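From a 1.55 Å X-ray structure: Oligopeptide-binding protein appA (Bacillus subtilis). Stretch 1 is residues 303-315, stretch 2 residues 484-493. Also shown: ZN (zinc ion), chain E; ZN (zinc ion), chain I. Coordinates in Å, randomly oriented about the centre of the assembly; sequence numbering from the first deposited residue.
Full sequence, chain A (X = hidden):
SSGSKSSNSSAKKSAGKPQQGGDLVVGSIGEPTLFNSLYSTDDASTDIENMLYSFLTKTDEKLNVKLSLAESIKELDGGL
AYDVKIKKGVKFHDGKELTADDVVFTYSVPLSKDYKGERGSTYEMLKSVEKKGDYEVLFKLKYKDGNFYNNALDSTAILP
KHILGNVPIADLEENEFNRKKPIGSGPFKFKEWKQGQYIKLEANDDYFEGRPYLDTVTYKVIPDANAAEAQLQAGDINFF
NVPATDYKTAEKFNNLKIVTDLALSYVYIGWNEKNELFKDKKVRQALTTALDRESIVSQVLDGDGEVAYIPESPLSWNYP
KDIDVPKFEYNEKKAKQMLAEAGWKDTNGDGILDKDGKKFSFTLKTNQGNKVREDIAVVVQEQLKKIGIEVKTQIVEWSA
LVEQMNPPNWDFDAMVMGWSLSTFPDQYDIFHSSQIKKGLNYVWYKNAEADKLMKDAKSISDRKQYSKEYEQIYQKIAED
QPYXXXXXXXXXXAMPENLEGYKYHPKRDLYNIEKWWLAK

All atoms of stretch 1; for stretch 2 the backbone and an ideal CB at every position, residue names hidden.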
# COMPACT_ATOMS: atom_id res chain seq x y z
N GLY A 303 15.94 10.92 13.55
CA GLY A 303 15.28 12.19 13.34
C GLY A 303 14.77 12.44 11.94
O GLY A 303 14.29 13.52 11.63
N ASP A 304 14.79 11.42 11.09
CA ASP A 304 14.44 11.55 9.68
C ASP A 304 13.04 11.04 9.42
O ASP A 304 12.83 9.86 9.20
CB ASP A 304 15.48 10.78 8.86
CG ASP A 304 15.47 11.12 7.37
OD1 ASP A 304 16.54 11.38 6.81
OD2 ASP A 304 14.42 11.00 6.73
N GLY A 305 12.07 11.95 9.48
CA GLY A 305 10.66 11.59 9.46
C GLY A 305 9.95 12.43 10.51
O GLY A 305 10.55 12.95 11.42
N GLU A 306 8.64 12.57 10.37
CA GLU A 306 7.84 13.34 11.31
C GLU A 306 6.74 12.48 11.92
O GLU A 306 6.16 11.62 11.25
CB GLU A 306 7.15 14.48 10.56
CG GLU A 306 8.09 15.50 9.99
CD GLU A 306 8.97 16.15 11.02
OE1 GLU A 306 8.48 16.51 12.14
OE2 GLU A 306 10.17 16.35 10.70
N VAL A 307 6.42 12.74 13.19
CA VAL A 307 5.35 12.03 13.85
C VAL A 307 4.03 12.33 13.12
O VAL A 307 3.78 13.47 12.74
CB VAL A 307 5.24 12.42 15.35
CG1 VAL A 307 4.02 11.78 16.01
CG2 VAL A 307 6.48 12.00 16.10
N ALA A 308 3.20 11.30 12.98
CA ALA A 308 1.91 11.35 12.29
C ALA A 308 0.76 11.44 13.30
O ALA A 308 0.73 10.69 14.27
CB ALA A 308 1.72 10.14 11.43
N TYR A 309 -0.19 12.35 13.05
CA TYR A 309 -1.39 12.45 13.87
C TYR A 309 -2.69 12.28 13.07
O TYR A 309 -3.77 12.24 13.67
CB TYR A 309 -1.44 13.82 14.54
CG TYR A 309 -0.22 14.11 15.33
CD1 TYR A 309 -0.05 13.57 16.60
CD2 TYR A 309 0.80 14.90 14.83
CE1 TYR A 309 1.07 13.82 17.36
CE2 TYR A 309 1.96 15.16 15.60
CZ TYR A 309 2.08 14.60 16.87
OH TYR A 309 3.20 14.83 17.65
N ILE A 310 -2.57 12.19 11.74
CA ILE A 310 -3.69 12.14 10.81
C ILE A 310 -3.51 10.96 9.84
O ILE A 310 -2.40 10.71 9.38
CB ILE A 310 -3.74 13.50 10.05
CG1 ILE A 310 -4.00 14.61 11.05
CG2 ILE A 310 -4.77 13.53 8.93
CD1 ILE A 310 -3.73 15.95 10.50
N PRO A 311 -4.61 10.23 9.52
CA PRO A 311 -4.54 9.10 8.59
C PRO A 311 -4.46 9.53 7.11
O PRO A 311 -5.20 9.02 6.26
CB PRO A 311 -5.84 8.34 8.89
CG PRO A 311 -6.78 9.39 9.24
CD PRO A 311 -5.98 10.39 10.05
N GLU A 312 -3.56 10.45 6.81
CA GLU A 312 -3.39 10.92 5.43
C GLU A 312 -2.00 11.50 5.31
O GLU A 312 -1.42 11.96 6.28
CB GLU A 312 -4.44 11.97 5.09
CG GLU A 312 -4.43 12.43 3.60
CD GLU A 312 -4.46 11.25 2.60
OE1 GLU A 312 -3.38 10.88 2.08
OE2 GLU A 312 -5.56 10.72 2.34
N SER A 313 -1.45 11.46 4.11
CA SER A 313 -0.11 11.97 3.87
C SER A 313 -0.15 13.48 3.68
O SER A 313 -1.06 14.00 3.01
CB SER A 313 0.43 11.37 2.59
OG SER A 313 1.68 11.91 2.29
N PRO A 314 0.84 14.21 4.24
CA PRO A 314 1.00 15.64 3.92
C PRO A 314 1.08 15.97 2.43
O PRO A 314 0.86 17.12 2.07
CB PRO A 314 2.29 16.02 4.64
CG PRO A 314 2.38 15.02 5.76
CD PRO A 314 1.81 13.78 5.24
N LEU A 315 1.36 15.00 1.58
CA LEU A 315 1.39 15.21 0.14
C LEU A 315 -0.01 15.38 -0.46
O LEU A 315 -0.16 15.88 -1.58
CB LEU A 315 2.11 14.05 -0.59
CG LEU A 315 3.62 13.91 -0.31
CD1 LEU A 315 4.16 12.70 -1.00
CD2 LEU A 315 4.33 15.15 -0.79
N UNK A 484 -2.47 3.58 16.49
CA UNK A 484 -1.51 4.57 16.92
C UNK A 484 -0.73 4.98 15.68
O UNK A 484 0.02 4.19 15.10
CB UNK A 484 -0.59 4.04 18.02
N UNK A 485 -0.89 6.22 15.26
CA UNK A 485 -0.19 6.71 14.11
C UNK A 485 1.24 6.99 14.54
O UNK A 485 1.45 7.61 15.57
CB UNK A 485 -0.87 7.95 13.53
N UNK A 486 2.23 6.53 13.77
CA UNK A 486 3.62 6.65 14.19
C UNK A 486 4.36 7.76 13.44
O UNK A 486 4.78 8.73 14.06
CB UNK A 486 4.34 5.32 13.98
N UNK A 487 4.55 7.64 12.14
CA UNK A 487 5.25 8.66 11.38
C UNK A 487 4.96 8.64 9.88
O UNK A 487 4.47 7.67 9.35
CB UNK A 487 6.76 8.50 11.60
N UNK A 488 5.30 9.75 9.23
CA UNK A 488 5.32 9.83 7.77
C UNK A 488 6.75 9.62 7.27
O UNK A 488 7.62 10.44 7.55
CB UNK A 488 4.77 11.17 7.29
N UNK A 489 7.01 8.49 6.59
CA UNK A 489 8.38 8.20 6.23
C UNK A 489 8.88 8.90 5.00
O UNK A 489 8.08 9.27 4.12
CB UNK A 489 8.54 6.69 6.04
N UNK A 490 10.20 9.03 4.89
CA UNK A 490 10.83 9.52 3.66
C UNK A 490 11.48 8.35 2.92
O UNK A 490 11.96 7.41 3.55
CB UNK A 490 11.87 10.60 3.97
N UNK A 491 11.47 8.42 1.61
CA UNK A 491 12.22 7.49 0.79
C UNK A 491 13.61 8.05 0.50
O UNK A 491 13.77 9.26 0.25
CB UNK A 491 11.47 7.20 -0.51
N UNK A 492 14.60 7.17 0.48
CA UNK A 492 15.98 7.49 0.12
C UNK A 492 16.42 6.52 -0.96
O UNK A 492 16.96 5.44 -0.66
CB UNK A 492 16.91 7.42 1.33
N UNK A 493 16.17 6.89 -2.20
CA UNK A 493 16.33 5.95 -3.30
C UNK A 493 17.74 6.02 -3.88
O UNK A 493 18.11 7.02 -4.53
CB UNK A 493 15.29 6.23 -4.39
ZN ZN E . 16.27 11.67 4.85
ZN ZN I . 10.90 17.00 12.50

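At position 484 the CA-to-CB bond points away from stretch 1, which sets no preference; the residue is Thr484, whose OG1 is hydrogen-bonded elsewhere in the structure.

Position 485 points toward stretch 1, its ideal CB a tight 3.3 Å from Ala308 O. Beyond lie the Ala308 methyl and the Pro311 ring, and a flat or branched apolar side chain would suit. Phe485 takes the m rotamer, bringing CE2 to 3.6 Å from Pro311 CB, while one ring face lies against Pro311 N and Ile310 C.

At 486 the side chain points away, so only the backbone matters: its carbonyl O accepts from Ala308 N (3.2 Å) and meets Val307 CA at 3.4 Å in a CA-H...O contact. Many residues would serve; it is Leu486.

Position 487 directs CB sideways, 3.2 Å from Glu306 O. A small residue would fit, and so would a larger or aromatic one that turns off from this carbonyl. Tyr487 does this with chi1 at 55° (p), and its end leads away.

The backbone N of position 488 donates to Glu306 O (2.9 Å), an antiparallel pairing that sets its CB on the same face of the sheet as that of Glu306. Ahead lies a slot between Ala308 CB and Pro314 CD, with the carbonyl of Ile310 at its far end. A flat ring fits such a slot, and one tipped with a donor would use the carbonyl as well. Tyr488 does both: Ala308 CB and Pro314 CD each sit 3.6 Å from the ring centroid, over opposite faces, and Tyr488 OH donates to Ile310 O (2.8 Å). A water joins Tyr488 OH (3.1 Å) to Tyr309 N (2.9 Å).

Position 489 points away. Its phi of -82° is compatible with proline; the residue is Pro489.

At 490 CB points toward stretch 1, 3.8 Å from Asp304 OD2, an acceptor that invites a short donor such as Asn, Ser or Thr. In Asn490, ND2 donates to Asp304 OD2 (2.9 Å), while a water links its backbone N (2.9 Å) to Asp304 O (2.8 Å).

Position 491 points away; Asn491 makes its side-chain hydrogen bonds elsewhere in the structure.

Position 492 again points toward stretch 1, where a zinc ion lies 2.0 Å from Asp304 OD1. The ion is 5.6 Å from the ideal CB, too far for Cys or Asp; His can reach it, Glu only if nearly fully extended. His492 binds it through NE2 at 2.0 Å, so the metal bridges the stretches.

Position 493 is out of reach of stretch 1; it is Met493.

Stretch 2 (484-493) TFLYYPNNHM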
# COMPACT_ATOMS: atom_id res chain seq x y z
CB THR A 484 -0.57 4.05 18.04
OG1 THR A 484 -1.35 3.79 19.19
CG2 THR A 484 0.45 5.03 18.39
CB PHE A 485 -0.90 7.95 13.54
CG PHE A 485 -2.28 7.65 13.05
CD1 PHE A 485 -3.39 7.85 13.87
CD2 PHE A 485 -2.48 7.10 11.79
CE1 PHE A 485 -4.67 7.51 13.44
CE2 PHE A 485 -3.74 6.77 11.36
CZ PHE A 485 -4.84 6.99 12.18
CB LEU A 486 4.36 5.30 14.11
CG LEU A 486 3.94 4.18 15.09
CD1 LEU A 486 4.71 2.91 14.73
CD2 LEU A 486 4.12 4.56 16.55
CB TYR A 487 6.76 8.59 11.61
CG TYR A 487 7.35 7.24 11.32
CD1 TYR A 487 7.33 6.26 12.28
CD2 TYR A 487 7.92 6.95 10.10
CE1 TYR A 487 7.84 5.04 12.04
CE2 TYR A 487 8.45 5.70 9.85
CZ TYR A 487 8.40 4.75 10.84
OH TYR A 487 8.91 3.49 10.66
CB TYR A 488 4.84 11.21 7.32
CG TYR A 488 3.47 11.56 7.85
CD1 TYR A 488 2.36 10.79 7.53
CD2 TYR A 488 3.27 12.70 8.63
CE1 TYR A 488 1.10 11.10 8.03
CE2 TYR A 488 2.01 13.03 9.12
CZ TYR A 488 0.93 12.23 8.82
OH TYR A 488 -0.31 12.56 9.33
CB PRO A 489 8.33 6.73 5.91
CG PRO A 489 6.98 6.50 5.44
CD PRO A 489 6.11 7.40 6.20
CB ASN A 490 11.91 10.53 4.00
CG ASN A 490 11.36 11.75 4.71
OD1 ASN A 490 10.44 12.38 4.17
ND2 ASN A 490 11.91 12.12 5.86
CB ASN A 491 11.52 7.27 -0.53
CG ASN A 491 10.26 6.48 -0.42
OD1 ASN A 491 10.17 5.55 0.36
ND2 ASN A 491 9.27 6.84 -1.22
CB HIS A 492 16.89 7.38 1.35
CG HIS A 492 16.46 8.26 2.48
ND1 HIS A 492 15.52 7.88 3.40
CD2 HIS A 492 16.84 9.52 2.82
CE1 HIS A 492 15.34 8.85 4.28
NE2 HIS A 492 16.11 9.85 3.95
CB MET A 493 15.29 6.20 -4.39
CG MET A 493 13.88 6.32 -3.84
SD MET A 493 13.38 4.87 -2.90
CE MET A 493 13.61 3.60 -4.12
O HOH W 1 12.01 8.38 7.02
O HOH W 2 8.09 13.00 7.36
O HOH W 3 -0.05 14.79 11.41
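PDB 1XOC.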